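Local coordinates for protein chitinase (PDB 4TXG) that probably binds chitin and hydrolyses its glycosidic bonds as a family 18 glycoside hydrolase, at residues N435-R449 against H722-F734. Numbering follows the deposited sequence.
Sequences NIGYLNTDWAYHYYR and HSGSNVGGLKGDF. With CS (cesium ion), chain K; CS (cesium ion), chain G.
The carboxamide of N726 meets the backbone of G437 with both of its polar atoms. N726 OD1 accepts from G437 N at 2.9 Å, while N726 ND2 donates to G437 O at 2.8 Å in a nearly straight bond, with that oxygen close to the amide plane. Asparagine suits the place because one flat group offers an acceptor and a donor side by side; CB points toward 435-449, and CG, set between the backbone N and the carbonyl carbon (chi1 66°), carries the amide to G437. G437 O also accepts from ND2 of N440, the helix N-cap residue. D442 brings two acceptors: D442 OD2 receives L730 N at 2.9 Å from above the carboxylate plane, and D442 OD1 accepts a hydrogen bond from W591 NE1.

Water extends these bonds. One molecule joins N440 OD1, D442 OD2 and N726 ND2. Histidine suits 446 because each ring nitrogen meets a water tying helix to loop: NE2 shares one with D442 OD1 and L730 O, ND1 another with H446 O and D733 O.

Apolar packing centres on L730, whose two methyls serve both sides. L730 CD1 lies 3.6 Å from H446 CD2 and also approaches W443, whereas CD2 sits over the face of H722.

At R449, NH2 and D733 OD2 form a long salt bridge of 3.7 Å. The F734 ring stands almost perpendicular to the guanidinium, with F734 CZ 3.5 Å from R449 NH1, and turns its edge to R449 O.

This is a domain interface: a loop between two strands of the C-terminal beta domain docks on helix 441-448 of the TIM barrel characteristic of family 18 glycoside hydrolases.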
ATOM      1  N   ASN A 435      -5.257 -22.527   9.600  1.00 11.06           N
ATOM      2  CA  ASN A 435      -6.233 -22.262   8.539  1.00 13.11           C
ATOM      3  C   ASN A 435      -6.447 -20.789   8.213  1.00 11.95           C
ATOM      4  O   ASN A 435      -7.553 -20.368   7.857  1.00 12.60           O
ATOM      5  CB  ASN A 435      -7.563 -22.904   8.877  1.00 17.15           C
ATOM      6  CG  ASN A 435      -7.527 -24.401   8.682  1.00 23.68           C
ATOM      7  OD1 ASN A 435      -7.369 -25.147   9.641  1.00 23.48           O
ATOM      8  ND2 ASN A 435      -7.626 -24.848   7.423  1.00 23.77           N
ATOM      9  N   ILE A 436      -5.372 -20.019   8.310  1.00 10.03           N
ATOM     10  CA  ILE A 436      -5.383 -18.639   7.856  1.00  8.29           C
ATOM     11  C   ILE A 436      -4.830 -18.556   6.440  1.00 11.38           C
ATOM     12  O   ILE A 436      -3.675 -18.901   6.205  1.00 13.50           O
ATOM     13  CB  ILE A 436      -4.561 -17.744   8.790  1.00  8.42           C
ATOM     14  CG1 ILE A 436      -5.216 -17.734  10.183  1.00 14.70           C
ATOM     15  CG2 ILE A 436      -4.440 -16.321   8.217  1.00 10.73           C
ATOM     16  CD1 ILE A 436      -4.591 -16.770  11.152  1.00 17.22           C
ATOM     17  N   GLY A 437      -5.662 -18.116   5.497  1.00  9.16           N
ATOM     18  CA  GLY A 437      -5.197 -17.841   4.140  1.00 10.52           C
ATOM     19  C   GLY A 437      -4.937 -16.350   3.987  1.00  9.66           C
ATOM     20  O   GLY A 437      -5.737 -15.553   4.455  1.00  8.89           O
ATOM     21  N   TYR A 438      -3.843 -15.962   3.329  1.00  9.43           N
ATOM     22  CA  TYR A 438      -3.393 -14.568   3.434  1.00  9.47           C
ATOM     23  C   TYR A 438      -3.441 -13.726   2.159  1.00  7.92           C
ATOM     24  O   TYR A 438      -3.137 -12.536   2.214  1.00 10.64           O
ATOM     25  CB  TYR A 438      -1.960 -14.522   3.985  1.00  9.09           C
ATOM     26  CG  TYR A 438      -0.980 -15.335   3.181  1.00  8.62           C
ATOM     27  CD1 TYR A 438      -0.342 -14.794   2.070  1.00 12.48           C
ATOM     28  CD2 TYR A 438      -0.708 -16.650   3.524  1.00 12.35           C
ATOM     29  CE1 TYR A 438       0.546 -15.549   1.324  1.00 17.63           C
ATOM     30  CE2 TYR A 438       0.181 -17.406   2.790  1.00 15.56           C
ATOM     31  CZ  TYR A 438       0.803 -16.854   1.698  1.00 21.13           C
ATOM     32  OH  TYR A 438       1.684 -17.621   0.971  1.00 24.20           O
ATOM     33  N   LEU A 439      -3.814 -14.311   1.021  1.00  6.30           N
ATOM     34  CA  LEU A 439      -3.827 -13.553  -0.234  1.00  8.04           C
ATOM     35  C   LEU A 439      -5.145 -12.804  -0.395  1.00  7.59           C
ATOM     36  O   LEU A 439      -5.928 -13.074  -1.312  1.00  8.64           O
ATOM     37  CB  LEU A 439      -3.590 -14.475  -1.444  1.00  8.55           C
ATOM     38  CG  LEU A 439      -2.152 -14.957  -1.650  1.00 17.24           C
ATOM     39  CD1 LEU A 439      -2.035 -15.812  -2.903  1.00 13.84           C
ATOM     40  CD2 LEU A 439      -1.201 -13.762  -1.723  1.00 17.03           C
ATOM     41  N   ASN A 440      -5.395 -11.864   0.502  1.00  7.26           N
ATOM     42  CA  ASN A 440      -6.648 -11.126   0.460  1.00  7.50           C
ATOM     43  C   ASN A 440      -6.533  -9.812   1.212  1.00  6.84           C
ATOM     44  O   ASN A 440      -5.664  -9.645   2.061  1.00  6.95           O
ATOM     45  CB  ASN A 440      -7.793 -11.979   1.030  1.00  7.40           C
ATOM     46  CG  ASN A 440      -7.515 -12.451   2.452  1.00  7.51           C
ATOM     47  OD1 ASN A 440      -7.815 -11.748   3.412  1.00  6.65           O
ATOM     48  ND2 ASN A 440      -6.929 -13.641   2.590  1.00  7.54           N
ATOM     49  N   THR A 441      -7.417  -8.883   0.865  1.00  5.39           N
ATOM     50  CA  THR A 441      -7.417  -7.524   1.395  1.00  6.04           C
ATOM     51  C   THR A 441      -7.566  -7.498   2.913  1.00  5.60           C
ATOM     52  O   THR A 441      -6.871  -6.745   3.607  1.00  6.21           O
ATOM     53  CB  THR A 441      -8.560  -6.721   0.738  1.00  5.19           C
ATOM     54  OG1 THR A 441      -8.361  -6.732  -0.683  1.00  7.65           O
ATOM     55  CG2 THR A 441      -8.594  -5.272   1.233  1.00  7.84           C
ATOM     56  N   ASP A 442      -8.455  -8.344   3.420  1.00  5.75           N
ATOM     57  CA  ASP A 442      -8.745  -8.399   4.854  1.00  6.01           C
ATOM     58  C   ASP A 442      -7.487  -8.785   5.630  1.00  7.21           C
ATOM     59  O   ASP A 442      -7.207  -8.197   6.686  1.00  5.84           O
ATOM     60  CB  ASP A 442      -9.891  -9.390   5.121  1.00  6.98           C
ATOM     61  CG  ASP A 442     -10.270  -9.488   6.586  1.00  9.43           C
ATOM     62  OD1 ASP A 442     -11.124  -8.699   7.054  1.00  8.74           O
ATOM     63  OD2 ASP A 442      -9.734 -10.385   7.273  1.00  9.83           O
ATOM     64  N   TRP A 443      -6.715  -9.736   5.102  1.00  5.85           N
ATOM     65  CA  TRP A 443      -5.508 -10.189   5.805  1.00  6.02           C
ATOM     66  C   TRP A 443      -4.485  -9.061   5.844  1.00  8.11           C
ATOM     67  O   TRP A 443      -3.882  -8.782   6.889  1.00  6.02           O
ATOM     68  CB  TRP A 443      -4.891 -11.442   5.146  1.00  6.19           C
ATOM     69  CG  TRP A 443      -3.639 -11.885   5.872  1.00  6.45           C
ATOM     70  CD1 TRP A 443      -3.556 -12.772   6.906  1.00  8.41           C
ATOM     71  CD2 TRP A 443      -2.305 -11.413   5.640  1.00  6.76           C
ATOM     72  NE1 TRP A 443      -2.247 -12.894   7.325  1.00  7.03           N
ATOM     73  CE2 TRP A 443      -1.459 -12.070   6.559  1.00  6.81           C
ATOM     74  CE3 TRP A 443      -1.740 -10.509   4.725  1.00  6.21           C
ATOM     75  CZ2 TRP A 443      -0.080 -11.849   6.605  1.00  7.82           C
ATOM     76  CZ3 TRP A 443      -0.368 -10.277   4.773  1.00  6.37           C
ATOM     77  CH2 TRP A 443       0.449 -10.948   5.710  1.00  9.26           C
ATOM     78  N   ALA A 444      -4.293  -8.404   4.701  1.00  5.65           N
ATOM     79  CA  ALA A 444      -3.323  -7.315   4.605  1.00  8.77           C
ATOM     80  C   ALA A 444      -3.675  -6.157   5.538  1.00  7.16           C
ATOM     81  O   ALA A 444      -2.800  -5.579   6.178  1.00  5.64           O
ATOM     82  CB  ALA A 444      -3.226  -6.824   3.165  1.00  7.87           C
ATOM     83  N   TYR A 445      -4.954  -5.791   5.593  1.00  5.44           N
ATOM     84  CA  TYR A 445      -5.387  -4.760   6.529  1.00  5.47           C
ATOM     85  C   TYR A 445      -4.985  -5.142   7.955  1.00  6.25           C
ATOM     86  O   TYR A 445      -4.419  -4.340   8.713  1.00  5.83           O
ATOM     87  CB  TYR A 445      -6.903  -4.554   6.446  1.00  6.48           C
ATOM     88  CG  TYR A 445      -7.474  -3.855   7.658  1.00  6.47           C
ATOM     89  CD1 TYR A 445      -7.289  -2.485   7.852  1.00  7.14           C
ATOM     90  CD2 TYR A 445      -8.190  -4.565   8.614  1.00  7.46           C
ATOM     91  CE1 TYR A 445      -7.803  -1.847   8.968  1.00  6.80           C
ATOM     92  CE2 TYR A 445      -8.712  -3.927   9.730  1.00  6.02           C
ATOM     93  CZ  TYR A 445      -8.511  -2.578   9.902  1.00  7.85           C
ATOM     94  OH  TYR A 445      -9.024  -1.953  11.025  1.00  9.61           O
ATOM     95  N   HIS A 446      -5.276  -6.379   8.322  1.00  5.90           N
ATOM     96  CA  HIS A 446      -5.005  -6.814   9.684  1.00  6.40           C
ATOM     97  C   HIS A 446      -3.512  -6.897   9.968  1.00  7.93           C
ATOM     98  O   HIS A 446      -3.084  -6.658  11.107  1.00  6.77           O
ATOM     99  CB  HIS A 446      -5.708  -8.141   9.953  1.00  6.41           C
ATOM    100  CG  HIS A 446      -7.158  -7.956  10.274  1.00  8.70           C
ATOM    101  ND1 HIS A 446      -7.573  -7.303  11.411  1.00  8.48           N
ATOM    102  CD2 HIS A 446      -8.277  -8.266   9.577  1.00  8.46           C
ATOM    103  CE1 HIS A 446      -8.897  -7.249  11.425  1.00 10.24           C
ATOM    104  NE2 HIS A 446      -9.347  -7.832  10.331  1.00  9.44           N
ATOM    105  N   TYR A 447      -2.715  -7.186   8.944  1.00  6.25           N
ATOM    106  CA  TYR A 447      -1.266  -7.106   9.102  1.00  6.44           C
ATOM    107  C   TYR A 447      -0.859  -5.685   9.527  1.00  6.44           C
ATOM    108  O   TYR A 447      -0.116  -5.499  10.497  1.00  6.77           O
ATOM    109  CB  TYR A 447      -0.532  -7.504   7.795  1.00  6.37           C
ATOM    110  CG  TYR A 447       0.943  -7.148   7.833  1.00  6.59           C
ATOM    111  CD1 TYR A 447       1.380  -5.878   7.464  1.00  6.50           C
ATOM    112  CD2 TYR A 447       1.898  -8.065   8.281  1.00  6.99           C
ATOM    113  CE1 TYR A 447       2.714  -5.533   7.533  1.00  6.79           C
ATOM    114  CE2 TYR A 447       3.239  -7.719   8.343  1.00  7.28           C
ATOM    115  CZ  TYR A 447       3.636  -6.445   7.968  1.00  8.00           C
ATOM    116  OH  TYR A 447       4.984  -6.077   8.015  1.00  7.75           O
ATOM    117  N   TYR A 448      -1.341  -4.685   8.800  1.00  6.16           N
ATOM    118  CA  TYR A 448      -0.879  -3.315   9.046  1.00  8.18           C
ATOM    119  C   TYR A 448      -1.382  -2.750  10.376  1.00  8.10           C
ATOM    120  O   TYR A 448      -0.765  -1.840  10.930  1.00  7.40           O
ATOM    121  CB  TYR A 448      -1.257  -2.405   7.860  1.00  6.44           C
ATOM    122  CG  TYR A 448      -0.283  -2.665   6.722  1.00  5.91           C
ATOM    123  CD1 TYR A 448       1.003  -2.150   6.764  1.00  6.31           C
ATOM    124  CD2 TYR A 448      -0.627  -3.480   5.647  1.00  5.74           C
ATOM    125  CE1 TYR A 448       1.927  -2.421   5.766  1.00  6.23           C
ATOM    126  CE2 TYR A 448       0.296  -3.757   4.633  1.00  7.30           C
ATOM    127  CZ  TYR A 448       1.567  -3.217   4.699  1.00  6.87           C
ATOM    128  OH  TYR A 448       2.509  -3.477   3.712  1.00  7.61           O
ATOM    129  N   ARG A 449      -2.464  -3.304  10.918  1.00  7.56           N
ATOM    130  CA  ARG A 449      -2.938  -2.855  12.228  1.00  7.59           C
ATOM    131  C   ARG A 449      -1.987  -3.233  13.359  1.00  7.00           C
ATOM    132  O   ARG A 449      -2.127  -2.743  14.481  1.00  7.75           O
ATOM    133  CB  ARG A 449      -4.327  -3.419  12.522  1.00  6.59           C
ATOM    134  CG  ARG A 449      -5.416  -2.771  11.687  1.00  6.32           C
ATOM    135  CD  ARG A 449      -5.645  -1.316  12.137  1.00  8.40           C
ATOM    136  NE  ARG A 449      -6.390  -1.318  13.392  1.00 22.47           N
ATOM    137  CZ  ARG A 449      -5.834  -1.201  14.581  1.00 24.10           C
ATOM    138  NH1 ARG A 449      -4.522  -1.027  14.685  1.00 40.27           N
ATOM    139  NH2 ARG A 449      -6.584  -1.243  15.667  1.00 10.59           N
ATOM    140  N   HIS A 722      -8.882 -13.842  17.130  1.00 10.58           N
ATOM    141  CA  HIS A 722      -9.297 -14.717  16.049  1.00 11.19           C
ATOM    142  C   HIS A 722      -8.908 -16.170  16.292  1.00 15.37           C
ATOM    143  O   HIS A 722      -7.759 -16.467  16.604  1.00 15.38           O
ATOM    144  CB  HIS A 722      -8.710 -14.273  14.710  1.00 13.10           C
ATOM    145  CG  HIS A 722      -9.107 -15.169  13.588  1.00 10.65           C
ATOM    146  ND1 HIS A 722     -10.291 -15.011  12.891  1.00 10.27           N
ATOM    147  CD2 HIS A 722      -8.531 -16.290  13.090  1.00 11.15           C
ATOM    148  CE1 HIS A 722     -10.409 -15.977  12.002  1.00 12.21           C
ATOM    149  NE2 HIS A 722      -9.351 -16.771  12.103  1.00 10.93           N
ATOM    150  N   SER A 723      -9.872 -17.065  16.098  1.00 15.15           N
ATOM    151  CA  SER A 723      -9.620 -18.500  16.134  1.00 23.57           C
ATOM    152  C   SER A 723     -10.277 -19.162  14.932  1.00 20.98           C
ATOM    153  O   SER A 723     -11.274 -18.665  14.408  1.00 19.52           O
ATOM    154  CB  SER A 723     -10.148 -19.112  17.434  1.00 28.89           C
ATOM    155  OG  SER A 723      -9.534 -18.504  18.557  1.00 35.63           O
ATOM    156  N   GLY A 724      -9.711 -20.279  14.493  1.00 21.30           N
ATOM    157  CA  GLY A 724     -10.270 -21.021  13.381  1.00 22.79           C
ATOM    158  C   GLY A 724      -9.916 -20.415  12.042  1.00 19.44           C
ATOM    159  O   GLY A 724      -9.081 -19.515  11.947  1.00 18.08           O
ATOM    160  N   SER A 725     -10.565 -20.920  11.001  1.00 17.20           N
ATOM    161  CA  SER A 725     -10.357 -20.433   9.644  1.00 15.72           C
ATOM    162  C   SER A 725     -10.715 -18.947   9.517  1.00 15.03           C
ATOM    163  O   SER A 725     -11.531 -18.444  10.295  1.00 13.63           O
ATOM    164  CB  SER A 725     -11.191 -21.279   8.684  1.00 16.49           C
ATOM    165  OG  SER A 725     -11.664 -20.528   7.600  1.00 23.03           O
ATOM    166  N   ASN A 726     -10.100 -18.245   8.564  1.00 11.35           N
ATOM    167  CA  ASN A 726     -10.463 -16.848   8.317  1.00  9.19           C
ATOM    168  C   ASN A 726     -11.342 -16.708   7.078  1.00 11.39           C
ATOM    169  O   ASN A 726     -11.430 -15.641   6.480  1.00 14.61           O
ATOM    170  CB  ASN A 726      -9.220 -15.940   8.215  1.00  9.13           C
ATOM    171  CG  ASN A 726      -8.339 -16.239   6.997  1.00  9.33           C
ATOM    172  OD1 ASN A 726      -8.222 -17.381   6.561  1.00  9.13           O
ATOM    173  ND2 ASN A 726      -7.693 -15.201   6.467  1.00  8.10           N
ATOM    174  N   VAL A 727     -12.032 -17.784   6.708  1.00 12.76           N
ATOM    175  CA  VAL A 727     -13.066 -17.653   5.688  1.00 14.79           C
ATOM    176  C   VAL A 727     -14.136 -16.690   6.200  1.00 15.84           C
ATOM    177  O   VAL A 727     -14.615 -16.821   7.335  1.00 15.69           O
ATOM    178  CB  VAL A 727     -13.690 -19.014   5.330  1.00 20.39           C
ATOM    179  CG1 VAL A 727     -14.934 -18.825   4.472  1.00 23.92           C
ATOM    180  CG2 VAL A 727     -12.668 -19.874   4.617  1.00 21.80           C
ATOM    181  N   GLY A 728     -14.481 -15.699   5.383  1.00 15.38           N
ATOM    182  CA  GLY A 728     -15.449 -14.693   5.788  1.00 15.96           C
ATOM    183  C   GLY A 728     -14.818 -13.569   6.586  1.00 14.29           C
ATOM    184  O   GLY A 728     -15.518 -12.696   7.116  1.00 17.77           O
ATOM    185  N   GLY A 729     -13.492 -13.602   6.690  1.00  9.89           N
ATOM    186  CA  GLY A 729     -12.732 -12.538   7.330  1.00 11.04           C
ATOM    187  C   GLY A 729     -12.173 -12.898   8.691  1.00 12.09           C
ATOM    188  O   GLY A 729     -12.723 -13.742   9.391  1.00 12.33           O
ATOM    189  N   LEU A 730     -11.067 -12.259   9.071  1.00  9.52           N
ATOM    190  CA  LEU A 730     -10.538 -12.410  10.421  1.00  9.70           C
ATOM    191  C   LEU A 730     -11.540 -11.823  11.420  1.00 10.87           C
ATOM    192  O   LEU A 730     -12.170 -10.811  11.131  1.00  9.70           O
ATOM    193  CB  LEU A 730      -9.173 -11.728  10.533  1.00  7.80           C
ATOM    194  CG  LEU A 730      -8.071 -12.492   9.791  1.00  7.64           C
ATOM    195  CD1 LEU A 730      -6.881 -11.577   9.453  1.00  7.50           C
ATOM    196  CD2 LEU A 730      -7.631 -13.677  10.637  1.00  7.79           C
ATOM    197  N   LYS A 731     -11.695 -12.458  12.582  1.00  8.77           N
ATOM    198  CA  LYS A 731     -12.806 -12.132  13.477  1.00  9.16           C
ATOM    199  C   LYS A 731     -12.477 -11.080  14.531  1.00 12.92           C
ATOM    200  O   LYS A 731     -13.332 -10.725  15.348  1.00 14.67           O
ATOM    201  CB  LYS A 731     -13.309 -13.401  14.170  1.00  9.63           C
ATOM    202  CG  LYS A 731     -13.909 -14.422  13.214  1.00 15.59           C
ATOM    203  CD  LYS A 731     -14.005 -15.783  13.892  1.00 25.71           C
ATOM    204  CE  LYS A 731     -14.302 -16.894  12.891  1.00 35.65           C
ATOM    205  NZ  LYS A 731     -14.051 -18.235  13.498  1.00 41.20           N
ATOM    206  N   GLY A 732     -11.246 -10.589  14.518  1.00  9.32           N
ATOM    207  CA  GLY A 732     -10.827  -9.541  15.432  1.00  9.43           C
ATOM    208  C   GLY A 732      -9.520  -8.929  14.965  1.00 10.32           C
ATOM    209  O   GLY A 732      -8.908  -9.423  14.019  1.00  9.65           O
ATOM    210  N   ASP A 733      -9.099  -7.855  15.629  1.00  9.55           N
ATOM    211  CA  ASP A 733      -7.858  -7.151  15.300  1.00  7.42           C
ATOM    212  C   ASP A 733      -6.610  -7.781  15.929  1.00  7.55           C
ATOM    213  O   ASP A 733      -5.561  -7.875  15.279  1.00  9.32           O
ATOM    214  CB  ASP A 733      -7.931  -5.689  15.759  1.00  8.29           C
ATOM    215  CG  ASP A 733      -8.920  -4.858  14.960  1.00 14.11           C
ATOM    216  OD1 ASP A 733      -9.353  -5.293  13.874  1.00 13.71           O
ATOM    217  OD2 ASP A 733      -9.249  -3.738  15.418  1.00 13.41           O
ATOM    218  N   PHE A 734      -6.705  -8.174  17.197  1.00  7.40           N
ATOM    219  CA  PHE A 734      -5.502  -8.584  17.914  1.00  7.27           C
ATOM    220  C   PHE A 734      -5.652  -9.847  18.717  1.00  8.30           C
ATOM    221  O   PHE A 734      -6.708 -10.133  19.281  1.00  8.87           O
ATOM    222  CB  PHE A 734      -5.044  -7.474  18.863  1.00  8.48           C
ATOM    223  CG  PHE A 734      -4.781  -6.172  18.176  1.00  7.93           C
ATOM    224  CD1 PHE A 734      -3.723  -6.051  17.290  1.00  9.41           C
ATOM    225  CD2 PHE A 734      -5.596  -5.074  18.408  1.00 10.62           C
ATOM    226  CE1 PHE A 734      -3.467  -4.844  16.656  1.00  8.53           C
ATOM    227  CE2 PHE A 734      -5.359  -3.862  17.761  1.00 11.88           C
ATOM    228  CZ  PHE A 734      -4.297  -3.745  16.891  1.00  7.52           C
TER
HETATM  229 CS    CS K 810     -16.905 -18.190   8.995  1.00145.30          CS
HETATM  230 CS    CS G 806      -8.274  -9.509  21.823  1.00 92.17          CS
HETATM  231  O   HOH W   1      -8.357 -12.371   6.098  1.00  5.74           O
HETATM  232  O   HOH W   2     -11.782  -8.686   9.474  1.00 11.74           O
HETATM  233  O   HOH W   3     -10.820  -3.489  12.434  1.00 11.99           O
HETATM  234  O   HOH W   4      -5.326  -6.668  12.876  1.00 11.47           O
HETATM  235  O   HOH W   5     -14.411 -19.335  10.085  1.00 31.36           O
HETATM  236  O   HOH W   6     -14.808 -15.428   9.726  1.00 27.07           O
HETATM  237  O   HOH W   7      -6.342  -7.048  22.673  1.00 19.88           O